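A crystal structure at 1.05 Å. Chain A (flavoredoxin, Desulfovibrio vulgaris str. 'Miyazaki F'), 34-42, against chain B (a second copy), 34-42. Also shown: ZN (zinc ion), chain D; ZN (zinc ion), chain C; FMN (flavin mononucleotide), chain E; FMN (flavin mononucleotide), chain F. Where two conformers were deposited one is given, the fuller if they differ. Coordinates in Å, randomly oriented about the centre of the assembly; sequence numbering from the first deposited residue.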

# COMPACT_ATOMS: atom_id res chain seq x y z
N ALA A 34 -6.54 -4.32 3.48
CA ALA A 34 -5.36 -3.49 3.61
C ALA A 34 -4.09 -4.18 3.14
O ALA A 34 -3.07 -3.50 2.93
CB ALA A 34 -5.18 -3.03 5.05
N TRP A 35 -4.09 -5.52 3.01
CA TRP A 35 -2.91 -6.27 2.55
C TRP A 35 -2.98 -6.27 1.03
O TRP A 35 -3.38 -7.23 0.38
CB TRP A 35 -2.89 -7.67 3.11
CG TRP A 35 -2.51 -7.87 4.55
CD1 TRP A 35 -2.27 -9.11 5.05
CD2 TRP A 35 -2.30 -6.97 5.64
NE1 TRP A 35 -1.94 -9.04 6.37
CE2 TRP A 35 -1.94 -7.74 6.77
CE3 TRP A 35 -2.35 -5.58 5.80
CZ2 TRP A 35 -1.66 -7.19 8.01
CZ3 TRP A 35 -2.08 -5.02 7.04
CH2 TRP A 35 -1.73 -5.83 8.15
N ALA A 36 -2.63 -5.13 0.44
CA ALA A 36 -2.90 -4.83 -0.94
C ALA A 36 -2.04 -3.68 -1.40
O ALA A 36 -1.59 -2.86 -0.60
CB ALA A 36 -4.39 -4.46 -1.13
N GLY A 37 -1.89 -3.59 -2.73
CA GLY A 37 -1.23 -2.44 -3.33
C GLY A 37 -1.07 -2.68 -4.81
O GLY A 37 -1.39 -3.73 -5.33
N ILE A 38 -0.62 -1.63 -5.53
CA ILE A 38 -0.31 -1.77 -6.95
C ILE A 38 0.86 -2.71 -7.07
O ILE A 38 1.82 -2.62 -6.29
CB ILE A 38 -0.08 -0.41 -7.59
CG1 ILE A 38 -1.35 0.47 -7.47
CG2 ILE A 38 0.39 -0.53 -9.03
CD1 ILE A 38 -1.13 1.92 -7.84
N CYS A 39 0.81 -3.62 -8.02
CA CYS A 39 1.92 -4.55 -8.23
C CYS A 39 2.63 -4.38 -9.54
O CYS A 39 3.81 -4.74 -9.62
CB CYS A 39 1.55 -6.03 -8.07
SG CYS A 39 0.25 -6.61 -9.21
N CYS A 40 1.99 -3.90 -10.58
CA CYS A 40 2.61 -3.83 -11.89
C CYS A 40 2.07 -2.64 -12.66
O CYS A 40 0.93 -2.23 -12.52
CB CYS A 40 2.38 -5.03 -12.83
SG CYS A 40 3.11 -6.56 -12.26
N SER A 41 2.92 -2.13 -13.56
CA SER A 41 2.54 -1.11 -14.50
C SER A 41 2.14 -1.67 -15.87
O SER A 41 1.57 -0.95 -16.67
CB SER A 41 3.63 -0.07 -14.67
OG SER A 41 3.74 0.58 -13.42
N GLN A 42 2.49 -2.93 -16.17
CA GLN A 42 2.09 -3.52 -17.44
C GLN A 42 1.63 -4.95 -17.24
O GLN A 42 2.49 -5.77 -17.01
CB GLN A 42 3.22 -3.52 -18.49
CG GLN A 42 2.65 -3.94 -19.86
CD GLN A 42 1.79 -2.86 -20.44
OE1 GLN A 42 2.22 -1.94 -21.20
NE2 GLN A 42 0.58 -2.86 -20.17
N ALA B 34 7.00 2.14 -4.49
CA ALA B 34 5.60 2.33 -4.14
C ALA B 34 4.72 1.16 -4.53
O ALA B 34 3.57 1.08 -4.05
CB ALA B 34 5.06 3.60 -4.78
N TRP B 35 5.17 0.27 -5.42
CA TRP B 35 4.39 -0.90 -5.85
C TRP B 35 4.68 -1.99 -4.83
O TRP B 35 5.48 -2.91 -5.04
CB TRP B 35 4.75 -1.33 -7.24
CG TRP B 35 4.24 -0.52 -8.41
CD1 TRP B 35 4.35 -0.97 -9.69
CD2 TRP B 35 3.58 0.75 -8.50
NE1 TRP B 35 3.82 -0.07 -10.56
CE2 TRP B 35 3.33 1.00 -9.87
CE3 TRP B 35 3.15 1.71 -7.58
CZ2 TRP B 35 2.70 2.14 -10.33
CZ3 TRP B 35 2.52 2.86 -8.03
CH2 TRP B 35 2.30 3.08 -9.41
N ALA B 36 4.07 -1.86 -3.66
CA ALA B 36 4.44 -2.61 -2.48
C ALA B 36 3.33 -2.54 -1.46
O ALA B 36 2.52 -1.62 -1.45
CB ALA B 36 5.73 -2.03 -1.86
N GLY B 37 3.35 -3.52 -0.53
CA GLY B 37 2.45 -3.49 0.61
C GLY B 37 2.60 -4.77 1.38
O GLY B 37 3.33 -5.67 1.01
N ILE B 38 1.95 -4.82 2.56
CA ILE B 38 1.92 -6.04 3.36
C ILE B 38 1.16 -7.08 2.57
O ILE B 38 0.12 -6.77 1.98
CB ILE B 38 1.36 -5.78 4.74
CG1 ILE B 38 2.23 -4.76 5.50
CG2 ILE B 38 1.17 -7.06 5.54
CD1 ILE B 38 1.61 -4.23 6.78
N CYS B 39 1.65 -8.31 2.54
CA CYS B 39 0.95 -9.37 1.83
C CYS B 39 0.44 -10.47 2.72
O CYS B 39 -0.54 -11.12 2.33
CB CYS B 39 1.76 -10.01 0.69
SG CYS B 39 3.34 -10.76 1.22
N CYS B 40 1.03 -10.73 3.85
CA CYS B 40 0.63 -11.86 4.68
C CYS B 40 0.86 -11.53 6.14
O CYS B 40 1.77 -10.81 6.52
CB CYS B 40 1.38 -13.19 4.46
SG CYS B 40 1.12 -13.91 2.85
N SER B 41 0.04 -12.17 6.99
CA SER B 41 0.20 -12.13 8.41
C SER B 41 0.95 -13.34 8.97
O SER B 41 1.38 -13.30 10.12
CB SER B 41 -1.14 -11.99 9.12
OG SER B 41 -1.64 -10.72 8.76
N GLN B 42 1.09 -14.42 8.20
CA GLN B 42 1.85 -15.57 8.67
C GLN B 42 2.72 -16.12 7.55
O GLN B 42 2.16 -16.72 6.67
CB GLN B 42 0.96 -16.71 9.19
CG GLN B 42 1.83 -17.78 9.88
CD GLN B 42 2.37 -17.28 11.19
OE1 GLN B 42 1.77 -17.43 12.29
NE2 GLN B 42 3.46 -16.68 11.19
ZN ZN D . 1.45 -7.56 -11.03
ZN ZN C . 2.80 -13.07 1.55
N1 FMN E . -9.20 -9.69 5.15
C2 FMN E . -8.42 -10.22 4.15
O2 FMN E . -8.58 -11.39 3.79
N3 FMN E . -7.43 -9.43 3.58
C4 FMN E . -7.12 -8.14 3.96
O4 FMN E . -6.20 -7.51 3.39
C4A FMN E . -7.89 -7.60 5.03
N5 FMN E . -7.61 -6.36 5.49
C5A FMN E . -8.49 -5.85 6.41
C6 FMN E . -8.24 -4.53 6.89
C7 FMN E . -9.08 -3.89 7.79
C7M FMN E . -8.78 -2.51 8.33
C8 FMN E . -10.28 -4.59 8.19
C8M FMN E . -11.27 -3.87 9.09
C9 FMN E . -10.49 -5.89 7.78
C9A FMN E . -9.64 -6.53 6.90
N10 FMN E . -9.80 -7.87 6.48
C10 FMN E . -8.97 -8.39 5.51
C1' FMN E . -10.91 -8.69 7.02
C2' FMN E . -12.09 -8.80 6.05
O2' FMN E . -12.49 -7.53 5.53
C3' FMN E . -13.28 -9.41 6.81
O3' FMN E . -12.93 -10.78 7.10
C4' FMN E . -14.60 -9.34 6.06
O4' FMN E . -15.63 -9.62 7.05
C5' FMN E . -14.72 -10.32 4.94
O5' FMN E . -16.04 -10.15 4.34
P FMN E . -16.67 -11.26 3.36
O1P FMN E . -16.73 -12.59 4.13
O2P FMN E . -15.82 -11.40 2.12
O3P FMN E . -18.04 -10.66 3.10
N1 FMN F . 10.98 1.04 -9.12
C2 FMN F . 10.58 -0.26 -8.97
O2 FMN F . 11.17 -1.18 -9.57
N3 FMN F . 9.48 -0.53 -8.16
C4 FMN F . 8.72 0.41 -7.52
O4 FMN F . 7.74 0.06 -6.82
C4A FMN F . 9.10 1.76 -7.72
N5 FMN F . 8.35 2.75 -7.16
C5A FMN F . 8.87 4.02 -7.25
C6 FMN F . 8.13 5.07 -6.65
C7 FMN F . 8.56 6.39 -6.64
C7M FMN F . 7.75 7.51 -6.04
C8 FMN F . 9.85 6.66 -7.24
C8M FMN F . 10.40 8.07 -7.16
C9 FMN F . 10.54 5.66 -7.89
C9A FMN F . 10.09 4.35 -7.90
N10 FMN F . 10.74 3.29 -8.58
C10 FMN F . 10.29 2.00 -8.45
C1' FMN F . 11.97 3.57 -9.37
C2' FMN F . 13.25 3.18 -8.64
O2' FMN F . 13.29 3.68 -7.30
C3' FMN F . 14.44 3.76 -9.40
O3' FMN F . 14.53 3.04 -10.66
C4' FMN F . 15.77 3.69 -8.66
O4' FMN F . 16.67 4.59 -9.36
C5' FMN F . 16.37 2.33 -8.61
O5' FMN F . 17.64 2.43 -7.89
P FMN F . 18.73 1.25 -7.96
O1P FMN F . 19.12 1.05 -9.43
O2P FMN F . 18.17 -0.02 -7.37
O3P FMN F . 19.85 1.87 -7.14
O HOH W 1 -0.20 -3.09 3.10
O HOH W 2 0.16 -0.78 -0.36
O HOH W 3 0.73 0.50 -4.29
O HOH W 4 0.13 -8.12 -12.75
O HOH W 5 4.48 -14.22 2.48

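The two strands cross at their glycines without a single direct backbone hydrogen bond between them; three waters make the backbone links instead. Water 2 lies between Ala A36 O and Ala B36 O, 2.7 Å from each, and donates to both. Two carbonyl oxygens cannot hydrogen bond to each other, and these stand 4.4 Å apart, Ala A36 O to Ala B36 O. A water with two protons to give joins them. Water 1 donates to Ala A34 O at 2.9 Å and accepts from Ile B38 N at 2.8 Å. Water 3 repeats this with Ala B34 O at 2.9 Å and Ile A38 N at 2.8 Å.

An exact two-fold axis relates the copies, so every contact occurs twice or is shared at the axis. The strands run at 130° to each other, well short of antiparallel. Their axes approach to 5.5 Å. Gly A37 and Gly B37 face each other at the crossing, with 5.5 Å from Gly A37 CA to Gly B37 CA. A CB on Gly A37 would point toward the partner and lie 2.7 Å from Ala B36 O, a clash. Trp A35 pairs with Ile B38 in the register, their CA atoms 4.9 Å apart, and Ile A38 pairs with Trp B35 in the same way.

These pairs bury most of the 556 Å² covered between the stretches. Ile B38 points its CA-to-CB bond toward chain A. Its CG2 methyl sits over one face of the Trp A35 indole, 3.5 Å from the centroid of the six-membered ring and 17° off the normal. This is a CH-pi contact, in which methyl hydrogens meet the electron-rich face of the ring. The backbone is also close here: Trp A35 CA is 3.1 Å from Ile B38 O.

The edge of the same indole makes the polar contact. Trp A35 NE1 donates to Ser B41 OG at 2.9 Å, with an angle of 151° at the hydrogen. The hydroxyl lies near the ring plane, where the indole N-H points. Trp B35 uses its ring likewise, with Ile A38 over a face and Ser A41 at the edge. The ring thus combines apolar packing with the direct hydrogen bond across the contact.

Ala A36, Cys A39 and Cys A40 direct their CA-to-CB bonds away from chain B. The two cysteines bind zinc, with Cys A39 SG at 2.4 Å and Cys A40 SG at 2.3 Å from ZN of chain D. Water 4 and one atom elsewhere in the structure complete the coordination. Chain B binds its own zinc in the same way.

The flavin also meets this segment, as the name flavoredoxin suggests. Trp A35 N donates to FMN O4 of chain E at 2.9 Å, and Ala A34 N to its N5 at 3.1 Å. The residue that packs across the dimer therefore also holds the cofactor through its backbone.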